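Local atomic coordinates of N-deoxyribosyltransferase (Bacillus psychrosaccharolyticus, PDB entry 6EVS), a protein that probably catalyses the transfer of 2-deoxyribose between nucleobases, as a nucleoside 2-deoxyribosyltransferase and a biocatalyst suited to the synthesis of modified nucleosides. Residues W84-S89 with K94-F99; A66-G71 with Y127-L132. One frame throughout, in Å; residues are numbered along the deposited sequence.

Both contacts are built on neighbouring strands of the parallel five-stranded sheet, and their centres lie 11 Å apart. Contact 1 packs helix 80-91 against one face through Val96 and Leu98. On the other face Met97 points away from that helix and touches Ile68 and Phe129, which meet in contact 2. The strands are joined by a probable hydrogen bond of 2.7 Å from Gly71 N to Met97 O. Ser89 OG and Thr69 OG1 probably share another at 2.8 Å, tying the helix of contact 1 to the strand of contact 2. Lys94 NZ also comes within 2.8 Å of Ala66 O. Along the chain, contact 1 lies within the loop that contact 2 closes.

Contact 1: residues W84-S89 with K94-F99; sequences WELGAS and KPVMLF
Leu86 and Ser89, about one turn apart on helix 80-91, pack against Val96 and Leu98 where a beta-alpha-beta crossover returns to the sheet. The unit comprises strand 68-72, this helix and strand 96-99; helix and strand segments run nearly antiparallel, at 154°, with their axes 9.8 Å apart.

The apolar part rests on Leu86, whose side chain lies roughly perpendicular to those of Val96 and Leu98. Leu86 spreads its two methyls over these side chains on one face of the strand: CD2 meets Val96 CG1 at 3.6 Å, while CD1 reaches Leu98 CD1 at 3.8 Å. Val96 holds CG1 anti to its backbone N (chi1 167°), which sends that methyl to Leu86 and turns CG2 to Ser89 CB, 4.0 Å away. Trp84 of the second subunit also packs on Leu86, so this layer continues into a subunit interface.

Polar links fix the end where the chain turns from helix to strand. Lys94 N donates to Ser89 O at 3.0 Å, while the lysine side chain, bent about its CB-CG bond, leads away and carries NZ to the backbone oxygens of Lys64 and Ala66. Within the helix, Glu85 O is gripped twice from opposite faces of its carbonyl plane: Ser89 N comes from one face, and from the other Ser89 OG donates at 2.7 Å.

Contact 2: residues A66-G71 with Y127-L132; sequences ADITFG and YDFATL
Ile68, on the central strand 68-72 of the parallel alpha/beta sheet, meets Phe129 and Leu132 from the loop after helix 121-126. The contact is small and wholly apolar, and it lays the C-terminal part of the chain over the face of the sheet that carries Met97.

The loop begins with Tyr127, which packs against the Phe129 ring. Its CD2 corner lies 3.9 Å above one face of that ring, offset toward the rim, and its OH is hydrogen-bonded to Pro133 O, so the phenol bridges the turn. Asp128 organises the backbone that follows: its OD1 receives weak bonds from Ala130 N and Thr131 N, and its carbonyl O accepts from Leu132 N at 2.9 Å.

Phe129 turns its ring toward the strand, and Ile68 CD1 meets the edge of the ring near its plane, 4.0 Å from Phe129 CD2. Met97 and Ile4 of the two adjacent strands also touch this phenylalanine, as does Leu26 of helix 13-28. At Ala130 and Thr131 the loop faces another chain: the carbonyl O of Thr131 is hydrogen-bonded to His62 NE2 of the third subunit.

Leu132 ends the turn with left-handed backbone angles (phi 55°, psi 59°) and points back to the sheet. With CG anti to the backbone N (chi1 -162°), its side chain extends to the strand and runs alongside that of Ile68 in the opposite sense; the terminal methyls, Leu132 CD1 and Ile68 CD1, stand 4.1 Å apart.

Contact 1: residues W84-S89 with K94-F99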
ATOM      1  N   TRP A  84       6.307  -8.788  14.893  1.00 27.98           N
ATOM      2  CA  TRP A  84       5.112  -8.317  14.179  1.00 31.29           C
ATOM      3  C   TRP A  84       5.295  -6.881  13.699  1.00 27.91           C
ATOM      4  O   TRP A  84       4.982  -6.543  12.541  1.00 26.70           O
ATOM      5  CB  TRP A  84       3.893  -8.455  15.119  1.00 31.39           C
ATOM      6  CG  TRP A  84       2.533  -8.192  14.492  1.00 30.44           C
ATOM      7  CD1 TRP A  84       1.622  -9.128  14.076  1.00 30.68           C
ATOM      8  CD2 TRP A  84       1.946  -6.912  14.214  1.00 26.65           C
ATOM      9  NE1 TRP A  84       0.514  -8.506  13.534  1.00 30.15           N
ATOM     10  CE2 TRP A  84       0.678  -7.149  13.622  1.00 28.56           C
ATOM     11  CE3 TRP A  84       2.357  -5.590  14.422  1.00 28.52           C
ATOM     12  CZ2 TRP A  84      -0.186  -6.107  13.233  1.00 33.56           C
ATOM     13  CZ3 TRP A  84       1.492  -4.542  14.007  1.00 31.05           C
ATOM     14  CH2 TRP A  84       0.245  -4.820  13.421  1.00 31.93           C
ATOM     15  N   GLU A  85       5.823  -6.017  14.564  1.00 31.74           N
ATOM     16  CA  GLU A  85       6.006  -4.620  14.179  1.00 24.41           C
ATOM     17  C   GLU A  85       7.060  -4.456  13.094  1.00 23.31           C
ATOM     18  O   GLU A  85       6.963  -3.523  12.293  1.00 23.66           O
ATOM     19  CB  GLU A  85       6.372  -3.781  15.405  1.00 30.12           C
ATOM     20  CG  GLU A  85       5.235  -3.769  16.427  1.00 26.27           C
ATOM     21  CD  GLU A  85       5.619  -3.120  17.739  1.00 35.47           C
ATOM     22  OE1 GLU A  85       6.818  -3.108  18.110  1.00 34.19           O
ATOM     23  OE2 GLU A  85       4.696  -2.629  18.412  1.00 39.72           O
ATOM     24  N   LEU A  86       8.082  -5.314  13.055  1.00 23.99           N
ATOM     25  CA  LEU A  86       9.043  -5.206  11.946  1.00 23.46           C
ATOM     26  C   LEU A  86       8.437  -5.688  10.633  1.00 28.57           C
ATOM     27  O   LEU A  86       8.718  -5.118   9.577  1.00 26.11           O
ATOM     28  CB  LEU A  86      10.330  -5.990  12.257  1.00 31.29           C
ATOM     29  CG  LEU A  86      11.077  -5.552  13.515  1.00 30.06           C
ATOM     30  CD1 LEU A  86      12.126  -6.609  13.878  1.00 27.90           C
ATOM     31  CD2 LEU A  86      11.737  -4.190  13.304  1.00 32.71           C
ATOM     32  N   GLY A  87       7.604  -6.733  10.668  1.00 25.85           N
ATOM     33  CA  GLY A  87       6.923  -7.148   9.448  1.00 25.40           C
ATOM     34  C   GLY A  87       5.965  -6.082   8.924  1.00 21.91           C
ATOM     35  O   GLY A  87       5.952  -5.762   7.733  1.00 21.28           O
ATOM     36  N   ALA A  88       5.150  -5.506   9.816  1.00 21.87           N
ATOM     37  CA  ALA A  88       4.311  -4.385   9.403  1.00 21.07           C
ATOM     38  C   ALA A  88       5.152  -3.244   8.837  1.00 24.33           C
ATOM     39  O   ALA A  88       4.839  -2.692   7.770  1.00 26.14           O
ATOM     40  CB  ALA A  88       3.465  -3.900  10.585  1.00 23.39           C
ATOM     41  N   SER A  89       6.225  -2.874   9.544  1.00 26.00           N
ATOM     42  CA  SER A  89       7.090  -1.780   9.096  1.00 25.59           C
ATOM     43  C   SER A  89       7.588  -2.009   7.683  1.00 23.13           C
ATOM     44  O   SER A  89       7.600  -1.084   6.861  1.00 24.15           O
ATOM     45  CB  SER A  89       8.286  -1.615  10.051  1.00 26.10           C
ATOM     46  OG  SER A  89       7.823  -1.150  11.321  1.00 26.84           O
ATOM     47  N   LYS A  94       8.858   1.383   5.703  1.00 24.93           N
ATOM     48  CA  LYS A  94       9.760   2.039   6.641  1.00 19.86           C
ATOM     49  C   LYS A  94      11.089   1.295   6.660  1.00 32.56           C
ATOM     50  O   LYS A  94      11.095   0.078   6.888  1.00 31.73           O
ATOM     51  CB  LYS A  94       9.174   2.038   8.051  1.00 24.18           C
ATOM     52  CG  LYS A  94       7.737   2.466   8.063  1.00 28.75           C
ATOM     53  CD  LYS A  94       7.666   3.894   7.688  1.00 26.02           C
ATOM     54  CE  LYS A  94       6.244   4.458   7.969  1.00 26.99           C
ATOM     55  NZ  LYS A  94       6.216   5.829   7.387  1.00 31.24           N
ATOM     56  N   PRO A  95      12.221   1.969   6.434  1.00 24.00           N
ATOM     57  CA  PRO A  95      13.512   1.280   6.587  1.00 23.17           C
ATOM     58  C   PRO A  95      13.628   0.709   7.998  1.00 29.89           C
ATOM     59  O   PRO A  95      13.294   1.374   8.982  1.00 24.30           O
ATOM     60  CB  PRO A  95      14.537   2.382   6.320  1.00 28.62           C
ATOM     61  CG  PRO A  95      13.838   3.265   5.280  1.00 26.34           C
ATOM     62  CD  PRO A  95      12.386   3.309   5.834  1.00 24.65           C
ATOM     63  N   VAL A  96      14.046  -0.544   8.091  1.00 25.93           N
ATOM     64  CA  VAL A  96      14.179  -1.212   9.381  1.00 29.78           C
ATOM     65  C   VAL A  96      15.645  -1.243   9.779  1.00 30.91           C
ATOM     66  O   VAL A  96      16.487  -1.747   9.031  1.00 28.48           O
ATOM     67  CB  VAL A  96      13.594  -2.634   9.349  1.00 33.71           C
ATOM     68  CG1 VAL A  96      14.029  -3.396  10.594  1.00 36.26           C
ATOM     69  CG2 VAL A  96      12.092  -2.585   9.250  1.00 35.26           C
ATOM     70  N   MET A  97      15.946  -0.713  10.964  1.00 26.97           N
ATOM     71  CA  MET A  97      17.232  -0.896  11.610  1.00 26.44           C
ATOM     72  C   MET A  97      17.078  -1.854  12.784  1.00 37.49           C
ATOM     73  O   MET A  97      16.073  -1.823  13.500  1.00 35.64           O
ATOM     74  CB  MET A  97      17.829   0.428  12.093  1.00 27.05           C
ATOM     75  CG  MET A  97      18.296   1.364  10.941  1.00 31.14           C
ATOM     76  SD  MET A  97      18.359   3.038  11.569  1.00 43.84           S
ATOM     77  CE  MET A  97      20.037   3.377  11.972  1.00 57.57           C
ATOM     78  N   LEU A  98      18.076  -2.705  12.986  1.00 35.85           N
ATOM     79  CA  LEU A  98      17.978  -3.742  14.001  1.00 36.55           C
ATOM     80  C   LEU A  98      19.248  -3.754  14.833  1.00 35.78           C
ATOM     81  O   LEU A  98      20.358  -3.651  14.299  1.00 37.21           O
ATOM     82  CB  LEU A  98      17.727  -5.117  13.360  1.00 36.96           C
ATOM     83  CG  LEU A  98      17.248  -6.248  14.276  1.00 52.80           C
ATOM     84  CD1 LEU A  98      15.802  -6.027  14.685  1.00 53.72           C
ATOM     85  CD2 LEU A  98      17.418  -7.607  13.606  1.00 48.14           C
ATOM     86  N   PHE A  99      19.071  -3.865  16.146  1.00 37.33           N
ATOM     87  CA  PHE A  99      20.161  -3.976  17.095  1.00 37.03           C
ATOM     88  C   PHE A  99      20.005  -5.298  17.836  1.00 36.27           C
ATOM     89  O   PHE A  99      18.932  -5.594  18.367  1.00 38.35           O
ATOM     90  CB  PHE A  99      20.169  -2.796  18.081  1.00 35.16           C
ATOM     91  CG  PHE A  99      21.305  -2.852  19.078  1.00 43.35           C
ATOM     92  CD1 PHE A  99      21.140  -3.473  20.296  1.00 42.83           C
ATOM     93  CD2 PHE A  99      22.538  -2.286  18.782  1.00 51.59           C
ATOM     94  CE1 PHE A  99      22.189  -3.545  21.206  1.00 45.98           C
ATOM     95  CE2 PHE A  99      23.590  -2.351  19.693  1.00 47.89           C
ATOM     96  CZ  PHE A  99      23.412  -2.973  20.901  1.00 45.80           C
TER

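Contact 2: residues A66-G71 with Y127-L132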
ATOM      1  N   ALA A  66       6.427   7.305  11.781  1.00 23.78           N
ATOM      2  CA  ALA A  66       7.882   7.234  11.839  1.00 26.85           C
ATOM      3  C   ALA A  66       8.500   7.210  10.438  1.00 28.99           C
ATOM      4  O   ALA A  66       7.899   6.707   9.486  1.00 26.07           O
ATOM      5  CB  ALA A  66       8.314   5.968  12.581  1.00 25.92           C
ATOM      6  N   ASP A  67       9.726   7.753  10.331  1.00 25.74           N
ATOM      7  CA  ASP A  67      10.568   7.574   9.144  1.00 28.38           C
ATOM      8  C   ASP A  67      11.224   6.203   9.114  1.00 28.07           C
ATOM      9  O   ASP A  67      11.409   5.614   8.039  1.00 25.27           O
ATOM     10  CB  ASP A  67      11.664   8.641   9.108  1.00 26.47           C
ATOM     11  CG  ASP A  67      11.094  10.052   9.022  1.00 31.89           C
ATOM     12  OD1 ASP A  67      11.532  10.926   9.826  1.00 33.13           O
ATOM     13  OD2 ASP A  67      10.160  10.245   8.188  1.00 35.50           O
ATOM     14  N   ILE A  68      11.594   5.696  10.294  1.00 25.93           N
ATOM     15  CA  ILE A  68      12.435   4.517  10.456  1.00 24.67           C
ATOM     16  C   ILE A  68      11.902   3.743  11.657  1.00 27.10           C
ATOM     17  O   ILE A  68      11.543   4.345  12.677  1.00 26.17           O
ATOM     18  CB  ILE A  68      13.907   4.891  10.732  1.00 29.51           C
ATOM     19  CG1 ILE A  68      14.535   5.641   9.555  1.00 27.80           C
ATOM     20  CG2 ILE A  68      14.735   3.655  11.169  1.00 28.77           C
ATOM     21  CD1 ILE A  68      15.762   6.427   9.973  1.00 32.50           C
ATOM     22  N   THR A  69      11.874   2.425  11.552  1.00 24.27           N
ATOM     23  CA  THR A  69      11.605   1.564  12.691  1.00 25.08           C
ATOM     24  C   THR A  69      12.909   0.938  13.169  1.00 29.48           C
ATOM     25  O   THR A  69      13.581   0.220  12.415  1.00 23.43           O
ATOM     26  CB  THR A  69      10.602   0.467  12.372  1.00 21.55           C
ATOM     27  OG1 THR A  69       9.324   1.063  12.113  1.00 20.99           O
ATOM     28  CG2 THR A  69      10.525  -0.601  13.566  1.00 26.34           C
ATOM     29  N   PHE A  70      13.261   1.192  14.432  1.00 24.55           N
ATOM     30  CA  PHE A  70      14.494   0.685  15.039  1.00 25.87           C
ATOM     31  C   PHE A  70      14.107  -0.414  16.017  1.00 33.02           C
ATOM     32  O   PHE A  70      13.419  -0.148  17.004  1.00 28.98           O
ATOM     33  CB  PHE A  70      15.243   1.818  15.745  1.00 27.26           C
ATOM     34  CG  PHE A  70      16.630   1.441  16.216  1.00 30.49           C
ATOM     35  CD1 PHE A  70      17.757   1.886  15.536  1.00 36.70           C
ATOM     36  CD2 PHE A  70      16.803   0.655  17.353  1.00 33.44           C
ATOM     37  CE1 PHE A  70      19.030   1.532  15.966  1.00 42.19           C
ATOM     38  CE2 PHE A  70      18.077   0.304  17.783  1.00 37.55           C
ATOM     39  CZ  PHE A  70      19.187   0.750  17.090  1.00 41.01           C
ATOM     40  N   GLY A  71      14.534  -1.643  15.741  1.00 29.94           N
ATOM     41  CA  GLY A  71      14.120  -2.801  16.513  1.00 28.97           C
ATOM     42  C   GLY A  71      15.256  -3.309  17.380  1.00 29.64           C
ATOM     43  O   GLY A  71      16.433  -3.124  17.053  1.00 31.49           O
ATOM     44  N   TYR A 127      26.403   6.034  12.465  1.00 39.76           N
ATOM     45  CA  TYR A 127      25.603   5.781  11.271  1.00 42.84           C
ATOM     46  C   TYR A 127      25.076   7.084  10.671  1.00 50.38           C
ATOM     47  O   TYR A 127      24.642   7.988  11.392  1.00 36.72           O
ATOM     48  CB  TYR A 127      24.436   4.859  11.626  1.00 35.70           C
ATOM     49  CG  TYR A 127      23.620   4.390  10.448  1.00 35.59           C
ATOM     50  CD1 TYR A 127      24.082   3.376   9.611  1.00 38.49           C
ATOM     51  CD2 TYR A 127      22.375   4.961  10.174  1.00 34.14           C
ATOM     52  CE1 TYR A 127      23.319   2.938   8.533  1.00 38.59           C
ATOM     53  CE2 TYR A 127      21.609   4.525   9.108  1.00 40.47           C
ATOM     54  CZ  TYR A 127      22.085   3.519   8.288  1.00 38.38           C
ATOM     55  OH  TYR A 127      21.315   3.096   7.224  1.00 35.75           O
ATOM     56  N   ASP A 128      25.099   7.177   9.340  1.00 36.26           N
ATOM     57  CA  ASP A 128      24.595   8.358   8.640  1.00 36.76           C
ATOM     58  C   ASP A 128      23.102   8.171   8.390  1.00 37.20           C
ATOM     59  O   ASP A 128      22.699   7.554   7.403  1.00 34.75           O
ATOM     60  CB  ASP A 128      25.354   8.584   7.336  1.00 42.89           C
ATOM     61  CG  ASP A 128      25.103   9.966   6.746  1.00 51.44           C
ATOM     62  OD1 ASP A 128      24.049  10.572   7.044  1.00 51.71           O
ATOM     63  OD2 ASP A 128      25.962  10.447   5.981  1.00 59.61           O
ATOM     64  N   PHE A 129      22.280   8.719   9.291  1.00 33.27           N
ATOM     65  CA  PHE A 129      20.829   8.624   9.166  1.00 31.40           C
ATOM     66  C   PHE A 129      20.305   9.421   7.974  1.00 37.90           C
ATOM     67  O   PHE A 129      19.244   9.093   7.429  1.00 43.89           O
ATOM     68  CB  PHE A 129      20.160   9.134  10.446  1.00 36.88           C
ATOM     69  CG  PHE A 129      20.201   8.170  11.586  1.00 35.22           C
ATOM     70  CD1 PHE A 129      21.343   8.045  12.362  1.00 38.15           C
ATOM     71  CD2 PHE A 129      19.092   7.402  11.901  1.00 37.62           C
ATOM     72  CE1 PHE A 129      21.376   7.164  13.439  1.00 36.88           C
ATOM     73  CE2 PHE A 129      19.114   6.530  12.973  1.00 39.85           C
ATOM     74  CZ  PHE A 129      20.260   6.404  13.741  1.00 41.12           C
ATOM     75  N   ALA A 130      21.017  10.477   7.574  1.00 42.86           N
ATOM     76  CA  ALA A 130      20.558  11.313   6.468  1.00 44.79           C
ATOM     77  C   ALA A 130      20.547  10.538   5.153  1.00 49.12           C
ATOM     78  O   ALA A 130      19.552  10.559   4.418  1.00 47.81           O
ATOM     79  CB  ALA A 130      21.444  12.556   6.351  1.00 48.53           C
ATOM     80  N   THR A 131      21.649   9.841   4.842  1.00 42.37           N
ATOM     81  CA  THR A 131      21.777   9.109   3.588  1.00 38.88           C
ATOM     82  C   THR A 131      21.322   7.660   3.686  1.00 41.43           C
ATOM     83  O   THR A 131      21.065   7.035   2.646  1.00 31.74           O
ATOM     84  CB  THR A 131      23.225   9.138   3.093  1.00 45.63           C
ATOM     85  OG1 THR A 131      24.089   8.598   4.097  1.00 46.88           O
ATOM     86  CG2 THR A 131      23.660  10.564   2.774  1.00 43.31           C
ATOM     87  N   LEU A 132      21.236   7.111   4.899  1.00 36.05           N
ATOM     88  CA  LEU A 132      20.720   5.766   5.129  1.00 32.08           C
ATOM     89  C   LEU A 132      21.466   4.705   4.307  1.00 30.62           C
ATOM     90  O   LEU A 132      20.859   3.986   3.509  1.00 30.88           O
ATOM     91  CB  LEU A 132      19.226   5.735   4.841  1.00 35.05           C
ATOM     92  CG  LEU A 132      18.354   4.607   5.376  1.00 41.41           C
ATOM     93  CD1 LEU A 132      17.705   5.034   6.691  1.00 40.11           C
ATOM     94  CD2 LEU A 132      17.285   4.215   4.363  1.00 39.19           C
TER